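PDB 6KR5: cysteine synthase 3, which probably catalyses the pyridoxal-phosphate-dependent formation of cysteine from O-acetylserine and sulfide. Local coordinates for residues 30-35 / 266-271; 44-49 / 273-278; 50-53 / 59-62; 219-222 / 228-231; 232-237 / 281-286. One frame throughout, in Å; residues are numbered along the deposited sequence. Where two conformers were deposited one is given.

Contact 1 of 5, residues 30-35 / 266-271; sequences HGVTDH and ARAVVK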
loop_
_atom_site.group_PDB
_atom_site.type_symbol
_atom_site.label_atom_id
_atom_site.label_comp_id
_atom_site.label_asym_id
_atom_site.label_seq_id
_atom_site.Cartn_x
_atom_site.Cartn_y
_atom_site.Cartn_z
ATOM N N HIS B 30 -3.664 7.613 18.790
ATOM C CA HIS B 30 -3.518 7.506 20.244
ATOM C C HIS B 30 -2.143 7.965 20.699
ATOM O O HIS B 30 -2.016 8.679 21.698
ATOM C CB HIS B 30 -3.747 6.068 20.719
ATOM C CG HIS B 30 -5.135 5.568 20.483
ATOM N ND1 HIS B 30 -6.225 6.028 21.191
ATOM C CD2 HIS B 30 -5.610 4.638 19.620
ATOM C CE1 HIS B 30 -7.314 5.415 20.761
ATOM N NE2 HIS B 30 -6.967 4.562 19.814
ATOM N N GLY B 31 -1.104 7.532 19.988
ATOM C CA GLY B 31 0.248 7.828 20.423
ATOM C C GLY B 31 0.562 9.307 20.363
ATOM O O GLY B 31 1.059 9.889 21.331
ATOM N N VAL B 32 0.262 9.943 19.227
ATOM C CA VAL B 32 0.577 11.361 19.070
ATOM C C VAL B 32 -0.497 12.278 19.633
ATOM O O VAL B 32 -0.291 13.495 19.659
ATOM C CB VAL B 32 0.842 11.731 17.594
ATOM C CG1 VAL B 32 2.078 11.008 17.086
ATOM C CG2 VAL B 32 -0.385 11.462 16.709
ATOM N N THR B 33 -1.627 11.737 20.102
ATOM C CA THR B 33 -2.637 12.541 20.785
ATOM C C THR B 33 -2.420 12.578 22.289
ATOM O O THR B 33 -3.158 13.282 22.989
ATOM C CB THR B 33 -4.049 12.015 20.496
ATOM O OG1 THR B 33 -4.198 10.708 21.066
ATOM C CG2 THR B 33 -4.311 11.967 18.991
ATOM N N ASP B 34 -1.419 11.844 22.782
ATOM C CA ASP B 34 -1.056 11.751 24.196
ATOM C C ASP B 34 -0.242 12.992 24.555
ATOM O O ASP B 34 0.990 12.978 24.623
ATOM C CB ASP B 34 -0.286 10.456 24.435
ATOM C CG ASP B 34 0.185 10.284 25.869
ATOM O OD1 ASP B 34 -0.412 10.873 26.797
ATOM O OD2 ASP B 34 1.174 9.542 26.048
ATOM N N HIS B 35 -0.956 14.097 24.774
ATOM C CA HIS B 35 -0.338 15.382 25.066
ATOM C C HIS B 35 -1.308 16.216 25.887
ATOM O O HIS B 35 -2.514 16.189 25.614
ATOM C CB HIS B 35 0.042 16.141 23.790
ATOM C CG HIS B 35 0.957 17.300 24.033
ATOM N ND1 HIS B 35 0.505 18.597 24.136
ATOM C CD2 HIS B 35 2.297 17.354 24.211
ATOM C CE1 HIS B 35 1.531 19.401 24.354
ATOM N NE2 HIS B 35 2.630 18.672 24.404
ATOM N N ALA B 266 5.334 13.463 10.601
ATOM C CA ALA B 266 5.217 12.172 9.927
ATOM C C ALA B 266 6.082 11.121 10.603
ATOM O O ALA B 266 5.656 9.973 10.769
ATOM C CB ALA B 266 5.600 12.314 8.455
ATOM N N ARG B 267 7.297 11.495 11.004
ATOM C CA ARG B 267 8.161 10.552 11.708
ATOM C C ARG B 267 7.565 10.149 13.046
ATOM O O ARG B 267 7.698 8.995 13.469
ATOM C CB ARG B 267 9.547 11.155 11.917
ATOM C CG ARG B 267 10.362 11.238 10.640
ATOM C CD ARG B 267 11.811 11.597 10.930
ATOM N NE ARG B 267 11.973 12.987 11.358
ATOM C CZ ARG B 267 12.154 14.014 10.532
ATOM N NH1 ARG B 267 12.192 13.818 9.219
ATOM N NH2 ARG B 267 12.311 15.232 11.025
ATOM N N ALA B 268 6.925 11.092 13.741
ATOM C CA ALA B 268 6.340 10.773 15.043
ATOM C C ALA B 268 5.139 9.844 14.902
ATOM O O ALA B 268 4.936 8.950 15.731
ATOM C CB ALA B 268 5.941 12.059 15.763
ATOM N N VAL B 269 4.338 10.035 13.853
ATOM C CA VAL B 269 3.154 9.206 13.659
ATOM C C VAL B 269 3.549 7.754 13.416
ATOM O O VAL B 269 2.939 6.833 13.970
ATOM C CB VAL B 269 2.312 9.778 12.506
ATOM C CG1 VAL B 269 1.193 8.818 12.126
ATOM C CG2 VAL B 269 1.750 11.121 12.930
ATOM N N VAL B 270 4.574 7.515 12.594
ATOM C CA VAL B 270 4.940 6.124 12.361
ATOM C C VAL B 270 5.585 5.523 13.612
ATOM O O VAL B 270 5.323 4.361 13.948
ATOM C CB VAL B 270 5.810 5.981 11.089
ATOM C CG1 VAL B 270 7.093 6.735 11.205
ATOM C CG2 VAL B 270 6.070 4.499 10.760
ATOM N N LYS B 271 6.357 6.305 14.370
ATOM C CA LYS B 271 7.021 5.739 15.544
ATOM C C LYS B 271 6.038 5.459 16.674
ATOM O O LYS B 271 6.167 4.444 17.375
ATOM C CB LYS B 271 8.125 6.670 16.039
ATOM C CG LYS B 271 9.008 6.030 17.115
ATOM C CD LYS B 271 10.180 6.932 17.484
ATOM C CE LYS B 271 10.982 6.330 18.624
ATOM N NZ LYS B 271 12.104 7.205 19.063
#
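A type I beta turn, G31 to D34, sets V32 against A268 and V269 on helix 259-273. The turn lies in the loop between strands 26-28 and 43-48. V32 carries this side of the contact through a single methyl, CG1. CG1 sits anti to the carbonyl carbon of its own residue (chi1 -64°) and reaches the helix backbone. It is 3.8 Å from A268 O and 4.0 Å from V269 CA. Two methyls flank this approach. A268 CB is 4.2 Å from V32 CG1, and V269 CG2 is also 4.2 Å from V32 CG1. V269 CG2 lies between V32 and I285, and V269 CG1 packs on I275. Beyond the segments, L289 of helix 279-292 touches V32 as well, so the valine packs against two helices. The turn is held by polar groups elsewhere. D273, two residues beyond K271, takes the backbone N-H groups of H30 and G31 on OD1 and that of V32 on OD2. K327 bonds to G31 O and pairs with D34. The methyl contact itself is apolar and buried, so it supplies close fit but little directionality. Directional bonds to the turn come from D273, whose carboxylate receives three backbone N-H groups.

Contact 2 of 5, residues 44-49 / 273-278; sequences ILVKLE and DGIMCG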
loop_
_atom_site.group_PDB
_atom_site.type_symbol
_atom_site.label_atom_id
_atom_site.label_comp_id
_atom_site.label_asym_id
_atom_site.label_seq_id
_atom_site.Cartn_x
_atom_site.Cartn_y
_atom_site.Cartn_z
ATOM N N ILE B 44 -9.538 12.014 17.511
ATOM C CA ILE B 44 -8.777 12.409 16.331
ATOM C C ILE B 44 -8.606 11.169 15.467
ATOM O O ILE B 44 -7.924 10.216 15.860
ATOM C CB ILE B 44 -7.420 13.033 16.688
ATOM C CG1 ILE B 44 -7.625 14.237 17.616
ATOM C CG2 ILE B 44 -6.717 13.498 15.420
ATOM C CD1 ILE B 44 -7.489 13.935 19.077
ATOM N N LEU B 45 -9.234 11.177 14.293
ATOM C CA LEU B 45 -9.300 10.015 13.419
ATOM C C LEU B 45 -8.596 10.324 12.113
ATOM O O LEU B 45 -8.733 11.434 11.585
ATOM C CB LEU B 45 -10.752 9.623 13.126
ATOM C CG LEU B 45 -11.670 9.533 14.339
ATOM C CD1 LEU B 45 -13.093 9.229 13.852
ATOM C CD2 LEU B 45 -11.161 8.470 15.309
ATOM N N VAL B 46 -7.865 9.345 11.580
ATOM C CA VAL B 46 -7.140 9.514 10.323
ATOM C C VAL B 46 -7.741 8.600 9.265
ATOM O O VAL B 46 -7.977 7.410 9.512
ATOM C CB VAL B 46 -5.627 9.263 10.494
ATOM C CG1 VAL B 46 -4.998 10.416 11.257
ATOM C CG2 VAL B 46 -5.332 7.926 11.178
ATOM N N LYS B 47 -7.978 9.156 8.078
ATOM C CA LYS B 47 -8.519 8.398 6.955
ATOM C C LYS B 47 -7.363 8.029 6.037
ATOM O O LYS B 47 -6.688 8.912 5.503
ATOM C CB LYS B 47 -9.576 9.199 6.197
ATOM C CG LYS B 47 -10.266 8.355 5.127
ATOM C CD LYS B 47 -11.594 8.926 4.702
ATOM C CE LYS B 47 -12.259 8.034 3.655
ATOM N NZ LYS B 47 -12.688 6.679 4.130
ATOM N N LEU B 48 -7.126 6.726 5.872
ATOM C CA LEU B 48 -5.879 6.233 5.282
ATOM C C LEU B 48 -6.071 5.968 3.793
ATOM O O LEU B 48 -6.392 4.850 3.375
ATOM C CB LEU B 48 -5.414 4.987 6.021
ATOM C CG LEU B 48 -5.340 5.228 7.520
ATOM C CD1 LEU B 48 -4.839 3.967 8.191
ATOM C CD2 LEU B 48 -4.408 6.357 7.810
ATOM N N GLU B 49 -5.809 6.999 2.981
ATOM C CA GLU B 49 -5.930 6.837 1.540
ATOM C C GLU B 49 -4.812 5.977 0.972
ATOM O O GLU B 49 -4.862 5.603 -0.207
ATOM C CB GLU B 49 -5.995 8.214 0.876
ATOM C CG GLU B 49 -7.283 8.947 1.258
ATOM C CD GLU B 49 -8.516 8.211 0.746
ATOM O OE1 GLU B 49 -8.563 7.983 -0.481
ATOM O OE2 GLU B 49 -9.420 7.873 1.550
ATOM N N ASP B 273 2.331 5.795 16.534
ATOM C CA ASP B 273 1.074 5.156 16.172
ATOM C C ASP B 273 1.248 4.031 15.169
ATOM O O ASP B 273 0.271 3.333 14.876
ATOM C CB ASP B 273 0.071 6.190 15.632
ATOM C CG ASP B 273 -0.522 7.018 16.739
ATOM O OD1 ASP B 273 -1.543 6.592 17.327
ATOM O OD2 ASP B 273 0.057 8.075 17.030
ATOM N N GLY B 274 2.456 3.810 14.660
ATOM C CA GLY B 274 2.645 2.715 13.735
ATOM C C GLY B 274 1.994 2.887 12.383
ATOM O O GLY B 274 1.754 1.892 11.694
ATOM N N ILE B 275 1.711 4.121 11.979
ATOM C CA ILE B 275 1.099 4.425 10.692
ATOM C C ILE B 275 2.139 5.159 9.861
ATOM O O ILE B 275 2.581 6.247 10.239
ATOM C CB ILE B 275 -0.169 5.272 10.866
ATOM C CG1 ILE B 275 -1.243 4.482 11.610
ATOM C CG2 ILE B 275 -0.665 5.756 9.525
ATOM C CD1 ILE B 275 -2.360 5.353 12.137
ATOM N N MET B 276 2.550 4.562 8.740
ATOM C CA MET B 276 3.613 5.137 7.914
ATOM C C MET B 276 2.975 5.984 6.827
ATOM O O MET B 276 2.730 5.521 5.716
ATOM C CB MET B 276 4.506 4.057 7.318
ATOM C CG MET B 276 5.746 4.647 6.663
ATOM S SD MET B 276 6.844 3.340 6.070
ATOM C CE MET B 276 8.284 4.254 5.547
ATOM N N CYS B 277 2.713 7.240 7.157
ATOM C CA CYS B 277 2.028 8.165 6.264
ATOM C C CYS B 277 3.022 9.099 5.578
ATOM O O CYS B 277 4.153 9.281 6.025
ATOM C CB CYS B 277 1.019 8.988 7.065
ATOM S SG CYS B 277 1.754 10.037 8.388
ATOM N N GLY B 278 2.579 9.713 4.488
ATOM C CA GLY B 278 3.435 10.566 3.682
ATOM C C GLY B 278 3.650 11.960 4.265
ATOM O O GLY B 278 3.232 12.283 5.379
#
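I275 meets V46 and L48 of strand 43-48 through two different branches. Its CD1 points at V46, and the two side chains meet tip to tip, with I275 CD1 4.0 Å from V46 CG2. An extended chi2 of 165° carries CD1 out to this point. The shorter branch serves L48. I275 CG2 is 4.2 Å from L48 CD2, and these side chains cross at about a right angle. This is the close part of the contact. The other part is looser. C277 turns its CB toward the strand, yet C277 CB stays 6.1 Å from L48 CD2. I285 of helix 279-292 touches both C277 and V46. There is no solvent side here, since all the touching residues are buried. I17 of the second subunit packs on both L48 and I275. On the strand, V46 and L48 face I275, while K47 has polar partners in E175 and T24. The arrangement is that of a central sheet covered by the apolar side chain of I275, from the connection between helices 259-273 and 279-292. It belongs to the larger, mixed-sheet domain of a fold type II pyridoxal-phosphate enzyme.

Contact 3 of 5, residues 50-53 / 59-62; sequences CFNP and DRVG
D59 lays its carboxylate beside N52 and P53, and OD2 does most of the touching. D59 OD2 is 3.3 Å from N52 CB and 3.2 Å from P53 CG. It also lies 3.2 Å from P53 N; a proline nitrogen cannot donate, so this is a close approach and not a bond. The side chains of N52 and D59 run past each other in opposite directions, with amide and carboxylate planes 44° apart. R60 contributes its aliphatic part, with CG 4.3 Å from N52 OD1. The two segments close the short loop that leads from strand 43-48 into helix 58-72. K58, just before D59, lines the cofactor pocket; in related enzymes the equivalent lysine forms the Schiff base with pyridoxal phosphate. A second shell fixes the polar ends. D59 OD2 accepts hydrogen bonds from M54 N and Q95 NE2, which satisfy the oxygen that rests on the proline. N52 OD1 takes the backbone N-H of G22. N52 ND2 bonds to E49 OE1, the same oxygen that forms a salt bridge with R60 NE. E49 therefore ties loop and helix together. R60 NH2 pairs in turn with E175 of helix 169-179. Further out, a disulfide joins C50 to C309, though C50 was deposited in two conformers and the bond may not be present in every molecule. F51 of the second subunit packs on P53.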
loop_
_atom_site.group_PDB
_atom_site.type_symbol
_atom_site.label_atom_id
_atom_site.label_comp_id
_atom_site.label_asym_id
_atom_site.label_seq_id
_atom_site.Cartn_x
_atom_site.Cartn_y
_atom_site.Cartn_z
ATOM N N CYS B 50 -3.823 5.623 1.787
ATOM C CA CYS B 50 -2.835 4.642 1.371
ATOM C C CYS B 50 -3.446 3.267 1.125
ATOM O O CYS B 50 -2.797 2.414 0.503
ATOM C CB CYS B 50 -1.755 4.550 2.436
ATOM S SG CYS B 50 -0.455 3.416 2.019
ATOM N N PHE B 51 -4.676 3.029 1.591
ATOM C CA PHE B 51 -5.313 1.736 1.381
ATOM C C PHE B 51 -5.897 1.572 -0.019
ATOM O O PHE B 51 -6.355 0.475 -0.353
ATOM C CB PHE B 51 -6.392 1.501 2.440
ATOM C CG PHE B 51 -5.860 0.898 3.709
ATOM C CD1 PHE B 51 -5.130 1.664 4.587
ATOM C CD2 PHE B 51 -6.104 -0.425 4.018
ATOM C CE1 PHE B 51 -4.638 1.109 5.763
ATOM C CE2 PHE B 51 -5.609 -0.978 5.185
ATOM C CZ PHE B 51 -4.887 -0.204 6.052
ATOM N N ASN B 52 -5.898 2.617 -0.847
ATOM C CA ASN B 52 -6.251 2.435 -2.248
ATOM C C ASN B 52 -5.250 1.493 -2.923
ATOM O O ASN B 52 -4.110 1.349 -2.462
ATOM C CB ASN B 52 -6.285 3.791 -2.946
ATOM C CG ASN B 52 -7.536 4.578 -2.602
ATOM O OD1 ASN B 52 -8.639 4.200 -2.995
ATOM N ND2 ASN B 52 -7.376 5.660 -1.846
ATOM N N PRO B 53 -5.653 0.819 -4.009
ATOM C CA PRO B 53 -4.753 -0.183 -4.623
ATOM C C PRO B 53 -3.391 0.356 -5.033
ATOM O O PRO B 53 -2.390 -0.368 -4.908
ATOM C CB PRO B 53 -5.553 -0.681 -5.838
ATOM C CG PRO B 53 -6.687 0.316 -6.018
ATOM C CD PRO B 53 -6.984 0.825 -4.638
ATOM N N ASP B 59 -5.907 7.597 -6.649
ATOM C CA ASP B 59 -6.640 6.487 -7.256
ATOM C C ASP B 59 -8.080 6.894 -7.532
ATOM O O ASP B 59 -8.644 6.570 -8.585
ATOM C CB ASP B 59 -6.645 5.265 -6.334
ATOM C CG ASP B 59 -5.341 4.500 -6.330
ATOM O OD1 ASP B 59 -4.269 5.104 -6.513
ATOM O OD2 ASP B 59 -5.408 3.269 -6.114
ATOM N N ARG B 60 -8.696 7.597 -6.576
ATOM C CA ARG B 60 -10.081 8.018 -6.751
ATOM C C ARG B 60 -10.202 9.030 -7.870
ATOM O O ARG B 60 -11.168 8.994 -8.649
ATOM C CB ARG B 60 -10.612 8.645 -5.467
ATOM C CG ARG B 60 -10.590 7.768 -4.233
ATOM C CD ARG B 60 -11.108 8.609 -3.084
ATOM N NE ARG B 60 -10.989 7.985 -1.775
ATOM C CZ ARG B 60 -11.965 7.329 -1.156
ATOM N NH1 ARG B 60 -13.149 7.151 -1.734
ATOM N NH2 ARG B 60 -11.759 6.857 0.062
ATOM N N VAL B 61 -9.232 9.941 -7.943
ATOM C CA VAL B 61 -9.280 11.067 -8.867
ATOM C C VAL B 61 -9.042 10.589 -10.291
ATOM O O VAL B 61 -9.787 10.941 -11.212
ATOM C CB VAL B 61 -8.250 12.131 -8.454
ATOM C CG1 VAL B 61 -8.144 13.233 -9.521
ATOM C CG2 VAL B 61 -8.585 12.696 -7.063
ATOM N N GLY B 62 -7.986 9.800 -10.497
ATOM C CA GLY B 62 -7.720 9.295 -11.835
ATOM C C GLY B 62 -8.851 8.425 -12.338
ATOM O O GLY B 62 -9.251 8.513 -13.507
#

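Contact 4 of 5, residues 219-222 / 228-231; sequences AESA and PKGP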
loop_
_atom_site.group_PDB
_atom_site.type_symbol
_atom_site.label_atom_id
_atom_site.label_comp_id
_atom_site.label_asym_id
_atom_site.label_seq_id
_atom_site.Cartn_x
_atom_site.Cartn_y
_atom_site.Cartn_z
ATOM N N ALA B 219 3.609 26.511 5.156
ATOM C CA ALA B 219 3.876 27.862 5.635
ATOM C C ALA B 219 4.750 28.634 4.660
ATOM O O ALA B 219 4.637 29.862 4.562
ATOM C CB ALA B 219 4.536 27.815 7.012
ATOM N N GLU B 220 5.608 27.933 3.921
ATOM C CA GLU B 220 6.543 28.549 2.988
ATOM C C GLU B 220 5.918 28.898 1.639
ATOM O O GLU B 220 6.570 29.559 0.820
ATOM C CB GLU B 220 7.746 27.613 2.804
ATOM C CG GLU B 220 8.549 27.358 4.096
ATOM C CD GLU B 220 7.994 26.236 4.985
ATOM O OE1 GLU B 220 7.187 25.419 4.493
ATOM O OE2 GLU B 220 8.369 26.189 6.184
ATOM N N SER B 221 4.675 28.496 1.386
ATOM C CA SER B 221 3.988 28.814 0.128
ATOM C C SER B 221 2.490 28.920 0.404
ATOM O O SER B 221 1.668 28.187 -0.141
ATOM C CB SER B 221 4.288 27.779 -0.950
ATOM O OG SER B 221 3.985 28.289 -2.245
ATOM N N ALA B 222 2.128 29.859 1.270
ATOM C CA ALA B 222 0.784 29.899 1.836
ATOM C C ALA B 222 -0.121 30.783 0.974
ATOM O O ALA B 222 -0.622 31.831 1.394
ATOM C CB ALA B 222 0.843 30.370 3.283
ATOM N N PRO B 228 2.801 35.105 -0.983
ATOM C CA PRO B 228 3.384 34.713 -2.270
ATOM C C PRO B 228 3.752 33.236 -2.305
ATOM O O PRO B 228 4.035 32.613 -1.279
ATOM C CB PRO B 228 4.641 35.585 -2.375
ATOM C CG PRO B 228 4.438 36.686 -1.403
ATOM C CD PRO B 228 3.622 36.116 -0.295
ATOM N N LYS B 229 3.752 32.689 -3.515
ATOM C CA LYS B 229 4.337 31.379 -3.753
ATOM C C LYS B 229 5.790 31.379 -3.289
ATOM O O LYS B 229 6.491 32.388 -3.391
ATOM C CB LYS B 229 4.240 31.028 -5.243
ATOM C CG LYS B 229 5.013 29.780 -5.672
ATOM C CD LYS B 229 4.881 29.552 -7.171
ATOM C CE LYS B 229 5.692 28.352 -7.611
ATOM N NZ LYS B 229 5.440 27.977 -9.029
ATOM N N GLY B 230 6.233 30.253 -2.744
ATOM C CA GLY B 230 7.622 30.075 -2.408
ATOM C C GLY B 230 7.975 28.606 -2.418
ATOM O O GLY B 230 7.103 27.735 -2.484
ATOM N N PRO B 231 9.266 28.302 -2.360
ATOM C CA PRO B 231 9.689 26.900 -2.349
ATOM C C PRO B 231 9.392 26.260 -1.007
ATOM O O PRO B 231 9.442 26.910 0.036
ATOM C CB PRO B 231 11.195 26.987 -2.607
ATOM C CG PRO B 231 11.581 28.312 -2.027
ATOM C CD PRO B 231 10.408 29.233 -2.311
HETATM O O HOH W 1 9.297 29.711 0.485
#
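S221 and G230 make the direct hydrogen bond of this contact. G230 N donates to S221 OG over 3.0 Å at a nearly straight 168°. The hydroxyl reaches this N-H because OG stands anti to the backbone N of its own residue (chi1 -162°). A water makes the second polar link. It donates to E220 O and to P231 O, at 2.8 Å from each, and so joins the two backbones beside the direct bond. Other contacts are van der Waals and bring the chains close. E220 O lies 3.4 Å from G230 CA, and E220 CB lies 3.3 Å from P231 O. K229 touches with CA, 3.5 Å from S221 OG, and with the start of its side chain; the extended remainder leads away. The carboxylate of E220 also turns away from P228-P231, through a bend at chi2 of 85°, and OE1 bonds to T259 OG1. Both segments belong to the long connection that follows strand 212-218. A219 forms backbone hydrogen bonds with I257 of the edge strand 253-257. T259 begins helix 259-273, and H232 packs on E220 and S221, so these two parts of the connection lie beside the end of the sheet and the start of that helix.

Contact 5 of 5, residues 232-237 / 281-286; sequences HGIQGI and SGAAIL. With PLP (pyridoxal-5'-phosphate), chain D.
I237 faces two ways: one branch meets A283 and the other meets the cofactor. Its CG2 is 3.4 Å from C6 of pyridoxal phosphate, while its CD1 lies 4.5 Å from A283 CB. With chi1 64°, CG1 stands between the backbone N and the carbonyl carbon and carries CD1 to A283, while CG2, anti to the carbonyl carbon, meets the cofactor ring. I234 shares the same alanine methyl: I234 CD1 and I234 CG2 are each 4.2 Å from A283 CB. Both isoleucines belong to a type II beta turn, I234 to I237. G236 takes the positive-phi position of that turn (phi 100°), and its carbonyl oxygen comes within 3.5 Å of pyridoxal phosphate C5. H232 braces the entry to the turn: its ND1 accepts I234 N at 3.0 Å, with the donor close to the ring plane. The contact joins the pocket loop between strands 212-218 and 253-257 to helix 279-292. A283 on that helix also packs on A262 of helix 259-273 and V216 of strand 212-218, and P218 touches both isoleucines.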
loop_
_atom_site.group_PDB
_atom_site.type_symbol
_atom_site.label_atom_id
_atom_site.label_comp_id
_atom_site.label_asym_id
_atom_site.label_seq_id
_atom_site.Cartn_x
_atom_site.Cartn_y
_atom_site.Cartn_z
ATOM N N HIS B 232 9.058 24.972 -1.051
ATOM C CA HIS B 232 8.733 24.220 0.157
ATOM C C HIS B 232 8.986 22.747 -0.128
ATOM O O HIS B 232 9.191 22.346 -1.276
ATOM C CB HIS B 232 7.276 24.449 0.575
ATOM C CG HIS B 232 6.299 23.785 -0.341
ATOM N ND1 HIS B 232 5.900 22.472 -0.194
ATOM C CD2 HIS B 232 5.678 24.246 -1.453
ATOM C CE1 HIS B 232 5.059 22.160 -1.163
ATOM N NE2 HIS B 232 4.900 23.224 -1.935
ATOM N N GLY B 233 8.944 21.929 0.929
ATOM C CA GLY B 233 9.215 20.520 0.737
ATOM C C GLY B 233 8.108 19.550 1.097
ATOM O O GLY B 233 8.378 18.360 1.291
ATOM N N ILE B 234 6.862 20.009 1.197
ATOM C CA ILE B 234 5.753 19.100 1.508
ATOM C C ILE B 234 5.202 18.577 0.185
ATOM O O ILE B 234 4.284 19.149 -0.410
ATOM C CB ILE B 234 4.676 19.760 2.352
ATOM C CG1 ILE B 234 5.300 20.553 3.501
ATOM C CG2 ILE B 234 3.748 18.664 2.893
ATOM C CD1 ILE B 234 4.283 21.257 4.352
ATOM N N GLN B 235 5.766 17.470 -0.273
ATOM C CA GLN B 235 5.375 16.933 -1.562
ATOM C C GLN B 235 3.893 16.599 -1.584
ATOM O O GLN B 235 3.341 16.075 -0.613
ATOM C CB GLN B 235 6.208 15.700 -1.887
ATOM C CG GLN B 235 7.668 16.056 -2.096
ATOM C CD GLN B 235 8.506 14.862 -2.476
ATOM O OE1 GLN B 235 8.032 13.939 -3.136
ATOM N NE2 GLN B 235 9.766 14.876 -2.059
ATOM N N GLY B 236 3.254 16.923 -2.704
ATOM C CA GLY B 236 1.851 16.651 -2.922
ATOM C C GLY B 236 0.941 17.842 -2.713
ATOM O O GLY B 236 -0.186 17.840 -3.217
ATOM N N ILE B 237 1.398 18.862 -1.999
ATOM C CA ILE B 237 0.591 20.035 -1.745
ATOM C C ILE B 237 1.395 21.275 -2.119
ATOM O O ILE B 237 2.491 21.189 -2.675
ATOM C CB ILE B 237 0.094 20.096 -0.284
ATOM C CG1 ILE B 237 1.256 20.234 0.707
ATOM C CG2 ILE B 237 -0.748 18.859 0.012
ATOM C CD1 ILE B 237 0.787 20.548 2.133
ATOM N N SER B 281 0.568 14.068 4.792
ATOM C CA SER B 281 -0.144 13.498 5.929
ATOM C C SER B 281 0.410 14.030 7.245
ATOM O O SER B 281 -0.349 14.293 8.186
ATOM C CB SER B 281 -0.031 11.978 5.887
ATOM O OG SER B 281 -0.724 11.430 4.782
ATOM N N GLY B 282 1.732 14.174 7.328
ATOM C CA GLY B 282 2.326 14.815 8.489
ATOM C C GLY B 282 1.830 16.236 8.671
ATOM O O GLY B 282 1.538 16.665 9.795
ATOM N N ALA B 283 1.709 16.983 7.565
ATOM C CA ALA B 283 1.194 18.346 7.647
ATOM C C ALA B 283 -0.245 18.339 8.128
ATOM O O ALA B 283 -0.607 19.079 9.050
ATOM C CB ALA B 283 1.314 19.045 6.294
ATOM N N ALA B 284 -1.079 17.490 7.517
ATOM C CA ALA B 284 -2.478 17.407 7.913
ATOM C C ALA B 284 -2.619 16.992 9.371
ATOM O O ALA B 284 -3.423 17.573 10.106
ATOM C CB ALA B 284 -3.234 16.438 7.004
ATOM N N ILE B 285 -1.845 15.992 9.810
ATOM C CA ILE B 285 -1.978 15.524 11.191
ATOM C C ILE B 285 -1.586 16.626 12.164
ATOM O O ILE B 285 -2.282 16.866 13.154
ATOM C CB ILE B 285 -1.161 14.240 11.419
ATOM C CG1 ILE B 285 -1.887 13.070 10.758
ATOM C CG2 ILE B 285 -0.993 13.967 12.930
ATOM C CD1 ILE B 285 -1.110 11.770 10.704
ATOM N N LEU B 286 -0.491 17.341 11.886
ATOM C CA LEU B 286 -0.093 18.407 12.806
ATOM C C LEU B 286 -1.159 19.495 12.875
ATOM O O LEU B 286 -1.500 19.967 13.967
ATOM C CB LEU B 286 1.258 18.991 12.400
ATOM C CG LEU B 286 1.745 20.149 13.273
ATOM C CD1 LEU B 286 1.765 19.743 14.740
ATOM C CD2 LEU B 286 3.120 20.587 12.828
HETATM N N1 PLP D . -0.917 14.816 -0.678
HETATM C C2 PLP D . -0.638 13.944 -1.695
HETATM C C2A PLP D . 0.480 12.966 -1.507
HETATM C C3 PLP D . -1.386 13.979 -2.858
HETATM O O3 PLP D . -1.087 13.102 -3.862
HETATM C C4 PLP D . -2.422 14.895 -2.990
HETATM C C4A PLP D . -3.173 15.023 -4.266
HETATM O O4A PLP D . -2.875 14.315 -5.236
HETATM C C5 PLP D . -2.699 15.774 -1.945
HETATM C C6 PLP D . -1.936 15.726 -0.801
HETATM C C5A PLP D . -3.779 16.829 -2.036
HETATM O O4P PLP D . -5.057 16.338 -2.331
HETATM P P PLP D . -5.984 17.265 -3.252
HETATM O O1P PLP D . -5.987 18.660 -2.654
HETATM O O2P PLP D . -5.373 17.288 -4.625
HETATM O O3P PLP D . -7.337 16.651 -3.244
#

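Overall arrangement
Contacts 1, 2 and 5 form one continuous core around helices 259-273 and 279-292. D273 links contact 2 to contact 1. I285 of contact 5 joins the other two: its CD1 is 3.7 Å from V269 CG2, and I285 CG1 is 4.1 Å from V46 CG1. E49 and R60 couple contact 2 to contact 3. Contact 4 runs directly into contact 5, and the centres of contacts 4 and 5 lie about 13 Å apart. Contact 5 touches the cofactor itself. In contact 3, the side chain of R60 is about 9 Å from the bound PLP. In contact 2, the side chain of L48 is about 12 Å from the bound PLP. Contacts 1, 2 and 3 also touch the second subunit.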